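Local coordinates for protein acyl-homoserine-lactone synthase (Mesorhizobium sp. ORS 3359, PDB 6WNS) that synthesises acyl-homoserine lactone quorum-sensing signals, transferring an acyl group from coenzyme A thioesters, with S-adenosylmethionine as the probable second substrate, at residues E20-I25 with A55-A60; E46-D51 with W103-V108. All blocks are in the same frame, centred on the assembly; numbering follows the deposited sequence.

Contact 1 of 2, residues E20-I25 with A55-A60; sequences ERYFRI and ALYVLA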
# COMPACT_ATOMS: atom_id res chain seq x y z
N GLU A 20 -13.39 -2.49 10.80
CA GLU A 20 -13.97 -1.37 11.59
C GLU A 20 -12.82 -0.64 12.29
O GLU A 20 -12.76 0.57 12.10
CB GLU A 20 -15.09 -1.89 12.50
CG GLU A 20 -16.34 -1.99 11.68
CD GLU A 20 -17.47 -2.87 12.14
OE1 GLU A 20 -17.43 -3.29 13.31
OE2 GLU A 20 -18.39 -3.08 11.31
N ARG A 21 -11.86 -1.37 12.90
CA ARG A 21 -10.68 -0.72 13.53
C ARG A 21 -9.84 -0.05 12.45
O ARG A 21 -9.35 1.04 12.68
CB ARG A 21 -9.89 -1.73 14.37
CG ARG A 21 -10.65 -2.15 15.63
CD ARG A 21 -9.79 -2.82 16.67
NE ARG A 21 -8.97 -3.90 16.13
CZ ARG A 21 -9.36 -5.16 15.98
NH1 ARG A 21 -10.59 -5.52 16.33
NH2 ARG A 21 -8.49 -6.04 15.50
N TYR A 22 -9.67 -0.71 11.30
CA TYR A 22 -8.84 -0.21 10.19
C TYR A 22 -9.40 1.17 9.74
O TYR A 22 -8.60 2.11 9.58
CB TYR A 22 -8.85 -1.24 9.06
CG TYR A 22 -8.29 -0.72 7.77
CD1 TYR A 22 -6.94 -0.42 7.65
CD2 TYR A 22 -9.11 -0.47 6.66
CE1 TYR A 22 -6.42 0.16 6.51
CE2 TYR A 22 -8.57 0.03 5.48
CZ TYR A 22 -7.21 0.28 5.37
OH TYR A 22 -6.72 0.81 4.21
N PHE A 23 -10.71 1.30 9.51
CA PHE A 23 -11.30 2.58 9.05
C PHE A 23 -11.21 3.67 10.14
O PHE A 23 -11.10 4.88 9.85
CB PHE A 23 -12.69 2.37 8.51
CG PHE A 23 -12.62 1.75 7.14
CD1 PHE A 23 -13.02 0.44 6.93
CD2 PHE A 23 -12.15 2.47 6.06
CE1 PHE A 23 -12.94 -0.16 5.66
CE2 PHE A 23 -12.08 1.90 4.81
CZ PHE A 23 -12.44 0.57 4.61
N ARG A 24 -11.20 3.28 11.39
CA ARG A 24 -11.03 4.23 12.54
C ARG A 24 -9.59 4.70 12.55
O ARG A 24 -9.35 5.88 12.80
CB ARG A 24 -11.42 3.55 13.86
CG ARG A 24 -12.91 3.21 13.93
CD ARG A 24 -13.50 3.08 15.35
NE ARG A 24 -14.59 2.11 15.53
CZ ARG A 24 -15.52 1.72 14.64
NH1 ARG A 24 -15.54 2.19 13.39
NH2 ARG A 24 -16.43 0.80 14.99
N ILE A 25 -8.64 3.77 12.36
CA ILE A 25 -7.20 4.07 12.27
C ILE A 25 -6.94 5.07 11.15
O ILE A 25 -6.14 6.03 11.33
CB ILE A 25 -6.41 2.77 12.15
CG1 ILE A 25 -6.40 2.04 13.50
CG2 ILE A 25 -5.02 3.06 11.67
CD1 ILE A 25 -5.77 0.64 13.44
N ALA A 55 -11.34 -3.42 -3.68
CA ALA A 55 -10.14 -3.17 -2.87
C ALA A 55 -9.65 -4.45 -2.20
O ALA A 55 -10.48 -5.27 -1.75
CB ALA A 55 -10.36 -2.06 -1.86
N LEU A 56 -8.32 -4.54 -2.10
CA LEU A 56 -7.59 -5.49 -1.25
C LEU A 56 -6.88 -4.75 -0.13
O LEU A 56 -6.20 -3.79 -0.40
CB LEU A 56 -6.56 -6.23 -2.11
CG LEU A 56 -7.06 -6.72 -3.47
CD1 LEU A 56 -5.88 -7.39 -4.17
CD2 LEU A 56 -8.20 -7.69 -3.32
N TYR A 57 -7.01 -5.25 1.09
CA TYR A 57 -6.36 -4.70 2.31
C TYR A 57 -5.32 -5.71 2.78
O TYR A 57 -5.59 -6.87 3.11
CB TYR A 57 -7.41 -4.35 3.35
CG TYR A 57 -8.44 -3.41 2.81
CD1 TYR A 57 -8.16 -2.05 2.72
CD2 TYR A 57 -9.64 -3.87 2.31
CE1 TYR A 57 -9.09 -1.16 2.18
CE2 TYR A 57 -10.55 -3.02 1.71
CZ TYR A 57 -10.28 -1.65 1.65
OH TYR A 57 -11.17 -0.76 1.15
N VAL A 58 -4.09 -5.24 2.77
CA VAL A 58 -2.93 -6.00 3.28
C VAL A 58 -2.54 -5.47 4.65
O VAL A 58 -1.87 -4.43 4.73
CB VAL A 58 -1.75 -5.89 2.33
CG1 VAL A 58 -0.68 -6.88 2.78
CG2 VAL A 58 -2.20 -6.17 0.89
N LEU A 59 -2.99 -6.16 5.69
CA LEU A 59 -2.92 -5.65 7.07
C LEU A 59 -1.94 -6.48 7.89
O LEU A 59 -2.07 -7.74 7.95
CB LEU A 59 -4.32 -5.68 7.63
CG LEU A 59 -5.31 -4.82 6.81
CD1 LEU A 59 -6.61 -4.83 7.52
CD2 LEU A 59 -4.76 -3.39 6.62
N ALA A 60 -1.05 -5.77 8.58
CA ALA A 60 -0.12 -6.35 9.57
C ALA A 60 -0.80 -6.34 10.96
O ALA A 60 -1.12 -5.21 11.45
CB ALA A 60 1.15 -5.57 9.53
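Tyr-22 and Phe-23 of helix 16-31 meet Tyr-57 and Leu-59 of strand 56-60 in a helix-on-sheet layer of the GNAT-like (acetyltransferase-clan) α/β fold to which autoinducer synthases belong. The helix runs almost square across the strand: the axes of 20-25 and 56-60 make an angle of 88° and approach to 11.5 Å. Long side chains therefore bridge the gap, and the two segments bury 190 Å² between them.

The aromatic pairing comes first. The rings of Tyr-22 and Tyr-57 have centroids 5.2 Å apart and planes inclined at 61°, an oblique pair. Tyr-22 CE2 lies 3.5 Å from Tyr-57 CD1, and the OH of Tyr-22 lies close to the same CD1–CE1 bond of Tyr-57. Its chi1 of 167°, CG opposite the backbone N, carries the Tyr-22 ring off the helix to lie beside Tyr-57.

Apolar packing of a methyl on the ring continues the layer along the strand. Leu-59 brings one methyl, CD2, to within 3.8 Å of Tyr-22 CD1, while Val-7 of the neighbouring edge strand touches both Leu-59 and Tyr-57.

The polar ends find partners beyond the two segments: Tyr-22 OH bonds to Arg-26, one helical turn on, and Tyr-57 OH to Asp-51. Within the helix, Tyr-22 CD2 sits over the centre of one face of the Phe-23 ring. That ring uses its far edge for the strand, its CZ reaching 3.9 Å from Tyr-57 OH near the ring plane.

Contact 2 of 2, residues E46-D51 with W103-V108; sequences EIDAFD and WTRFFV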
# COMPACT_ATOMS: atom_id res chain seq x y z
N GLU A 46 -12.08 7.33 8.06
CA GLU A 46 -11.64 7.92 6.76
C GLU A 46 -11.83 6.83 5.70
O GLU A 46 -11.36 5.68 5.86
CB GLU A 46 -10.26 8.53 6.88
CG GLU A 46 -9.80 9.28 5.62
CD GLU A 46 -9.28 8.39 4.49
OE1 GLU A 46 -8.63 7.37 4.78
OE2 GLU A 46 -9.48 8.82 3.29
N ILE A 47 -12.42 7.24 4.58
CA ILE A 47 -12.81 6.31 3.52
C ILE A 47 -12.89 7.13 2.23
O ILE A 47 -13.34 8.26 2.25
CB ILE A 47 -14.11 5.55 3.91
CG1 ILE A 47 -14.45 4.44 2.93
CG2 ILE A 47 -15.27 6.51 4.02
CD1 ILE A 47 -15.63 3.54 3.39
N ASP A 48 -12.45 6.53 1.12
CA ASP A 48 -12.41 7.25 -0.16
C ASP A 48 -13.11 6.44 -1.24
O ASP A 48 -13.74 5.37 -0.99
CB ASP A 48 -10.98 7.66 -0.50
CG ASP A 48 -10.09 6.54 -1.00
OD1 ASP A 48 -10.64 5.43 -1.22
OD2 ASP A 48 -8.86 6.78 -1.04
N ALA A 49 -13.09 6.97 -2.46
CA ALA A 49 -13.85 6.37 -3.58
C ALA A 49 -13.34 4.97 -3.89
O ALA A 49 -14.02 4.24 -4.62
CB ALA A 49 -13.72 7.30 -4.76
N PHE A 50 -12.14 4.61 -3.46
CA PHE A 50 -11.48 3.35 -3.84
C PHE A 50 -11.71 2.26 -2.82
O PHE A 50 -11.34 1.08 -3.08
CB PHE A 50 -10.00 3.58 -4.10
CG PHE A 50 -9.79 4.74 -5.05
CD1 PHE A 50 -10.34 4.74 -6.34
CD2 PHE A 50 -9.05 5.84 -4.65
CE1 PHE A 50 -10.14 5.83 -7.20
CE2 PHE A 50 -8.90 6.93 -5.48
CZ PHE A 50 -9.40 6.90 -6.78
N ASP A 51 -12.37 2.59 -1.71
CA ASP A 51 -12.74 1.57 -0.72
C ASP A 51 -14.07 0.97 -1.15
O ASP A 51 -15.11 1.43 -0.66
CB ASP A 51 -12.79 2.22 0.68
CG ASP A 51 -11.47 2.69 1.19
OD1 ASP A 51 -11.29 3.92 1.36
OD2 ASP A 51 -10.56 1.82 1.30
N TRP A 103 -0.90 0.40 -5.50
CA TRP A 103 -0.58 0.56 -4.06
C TRP A 103 -0.99 1.95 -3.59
O TRP A 103 -0.51 2.96 -4.19
CB TRP A 103 0.91 0.33 -3.87
CG TRP A 103 1.44 0.34 -2.47
CD1 TRP A 103 0.77 0.15 -1.30
CD2 TRP A 103 2.83 0.43 -2.14
NE1 TRP A 103 1.67 0.14 -0.25
CE2 TRP A 103 2.94 0.28 -0.74
CE3 TRP A 103 4.01 0.54 -2.90
CZ2 TRP A 103 4.16 0.35 -0.08
CZ3 TRP A 103 5.22 0.61 -2.25
CH2 TRP A 103 5.29 0.50 -0.86
N THR A 104 -1.83 2.00 -2.54
CA THR A 104 -2.13 3.26 -1.83
C THR A 104 -2.07 2.95 -0.32
O THR A 104 -2.13 1.77 0.09
CB THR A 104 -3.48 3.82 -2.31
OG1 THR A 104 -4.47 2.78 -2.28
CG2 THR A 104 -3.42 4.39 -3.71
N ARG A 105 -2.09 4.00 0.49
CA ARG A 105 -2.36 3.90 1.94
C ARG A 105 -1.35 2.98 2.63
O ARG A 105 -1.75 2.12 3.37
CB ARG A 105 -3.83 3.53 2.10
CG ARG A 105 -4.73 4.54 1.42
CD ARG A 105 -4.45 6.04 1.57
NE ARG A 105 -5.62 6.81 1.12
CZ ARG A 105 -6.61 7.17 1.92
NH1 ARG A 105 -6.42 7.15 3.23
NH2 ARG A 105 -7.66 7.80 1.44
N PHE A 106 -0.06 3.18 2.36
CA PHE A 106 0.99 2.52 3.14
C PHE A 106 1.09 3.23 4.48
O PHE A 106 1.17 4.46 4.48
CB PHE A 106 2.34 2.60 2.45
CG PHE A 106 3.48 2.14 3.32
CD1 PHE A 106 3.74 0.79 3.48
CD2 PHE A 106 4.28 3.06 3.98
CE1 PHE A 106 4.84 0.37 4.23
CE2 PHE A 106 5.35 2.65 4.76
CZ PHE A 106 5.63 1.31 4.86
N PHE A 107 0.95 2.52 5.57
CA PHE A 107 1.22 3.13 6.89
C PHE A 107 1.83 2.09 7.83
O PHE A 107 1.55 0.87 7.74
CB PHE A 107 -0.07 3.68 7.49
CG PHE A 107 -1.05 2.59 7.82
CD1 PHE A 107 -1.77 1.95 6.83
CD2 PHE A 107 -1.17 2.13 9.12
CE1 PHE A 107 -2.64 0.92 7.14
CE2 PHE A 107 -2.08 1.14 9.44
CZ PHE A 107 -2.82 0.54 8.45
N VAL A 108 2.57 2.64 8.78
CA VAL A 108 3.09 1.94 9.96
C VAL A 108 2.69 2.76 11.18
O VAL A 108 2.94 4.04 11.27
CB VAL A 108 4.63 1.81 9.85
CG1 VAL A 108 5.20 1.00 11.00
CG2 VAL A 108 5.04 1.24 8.50
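Arg-105 points its guanidinium end-on at the carboxylate of Glu-46, the two side chains arriving from opposite directions with their planes 33° apart. Each terminal nitrogen takes one oxygen: NH1 reaches Glu-46 OE1 at 2.7 Å, and NH2 reaches Glu-46 OE2 at 2.8 Å. The grip is not perfectly flat. OE2 lies in the guanidinium plane and is met on its syn side, whereas NH1 approaches OE1 from above the carboxylate plane. In Glu-46 a bend at chi2 brings both oxygens up to the terminal nitrogens of Arg-105.

Asp-48 is turned quite differently, its carboxylate 79° from the guanidinium plane. Its OD2 accepts a weak bond from NH2 of Arg-105 at 2.9 Å, with an N-H...O angle of 124°, so NH2 is shared between two acids.

The acids stand on the loop between helix 16-31 and strand 56-60, opposite strand 100-108 of the central sheet. A type I turn spans Asp-48 to Asp-51; Asp-48 OD1 closes an Asx turn by accepting from Phe-50 N at 2.8 Å, and Asp-48 N gives a straight bond to Asp-51 OD1. A leucine in place of Arg-105 would probably cost Glu-46 its two-pronged partner and Asp-48 OD2 its weak one, leaving the acids to Arg-26 and Arg-72 and untying the loop from strand 100-108 at this point.

Those two arginines extend the network: Arg-26 also binds Glu-46, and Arg-72 binds Asp-48 OD1. Tyr-30 makes a cation-pi contact with Arg-105, whose NH2 remains 5.3 Å from Asp-51 OD1.

From the N terminus, the chain leaves edge strand 4-7, enters helix 16-31, follows the loop carrying 46-51 and returns to the sheet at strand 56-60, where contact 1 closes the first loop, 29 residues between its segments. Contact 2 closes a longer one, from 46-51 through strands 56-60 and 69-75 and helix 81-84 to strand 100-108, with 51 residues between. Because 46-51 falls inside the first span and 103-108 beyond it, the two contacts cross rather than nest. Their centres are 8 Å apart, and they touch directly: Phe-23 O and Glu-46 N lie 3.2 Å apart, a probable hydrogen bond joining helix to loop. Together they fasten helix and loop to two strands of one mixed sheet.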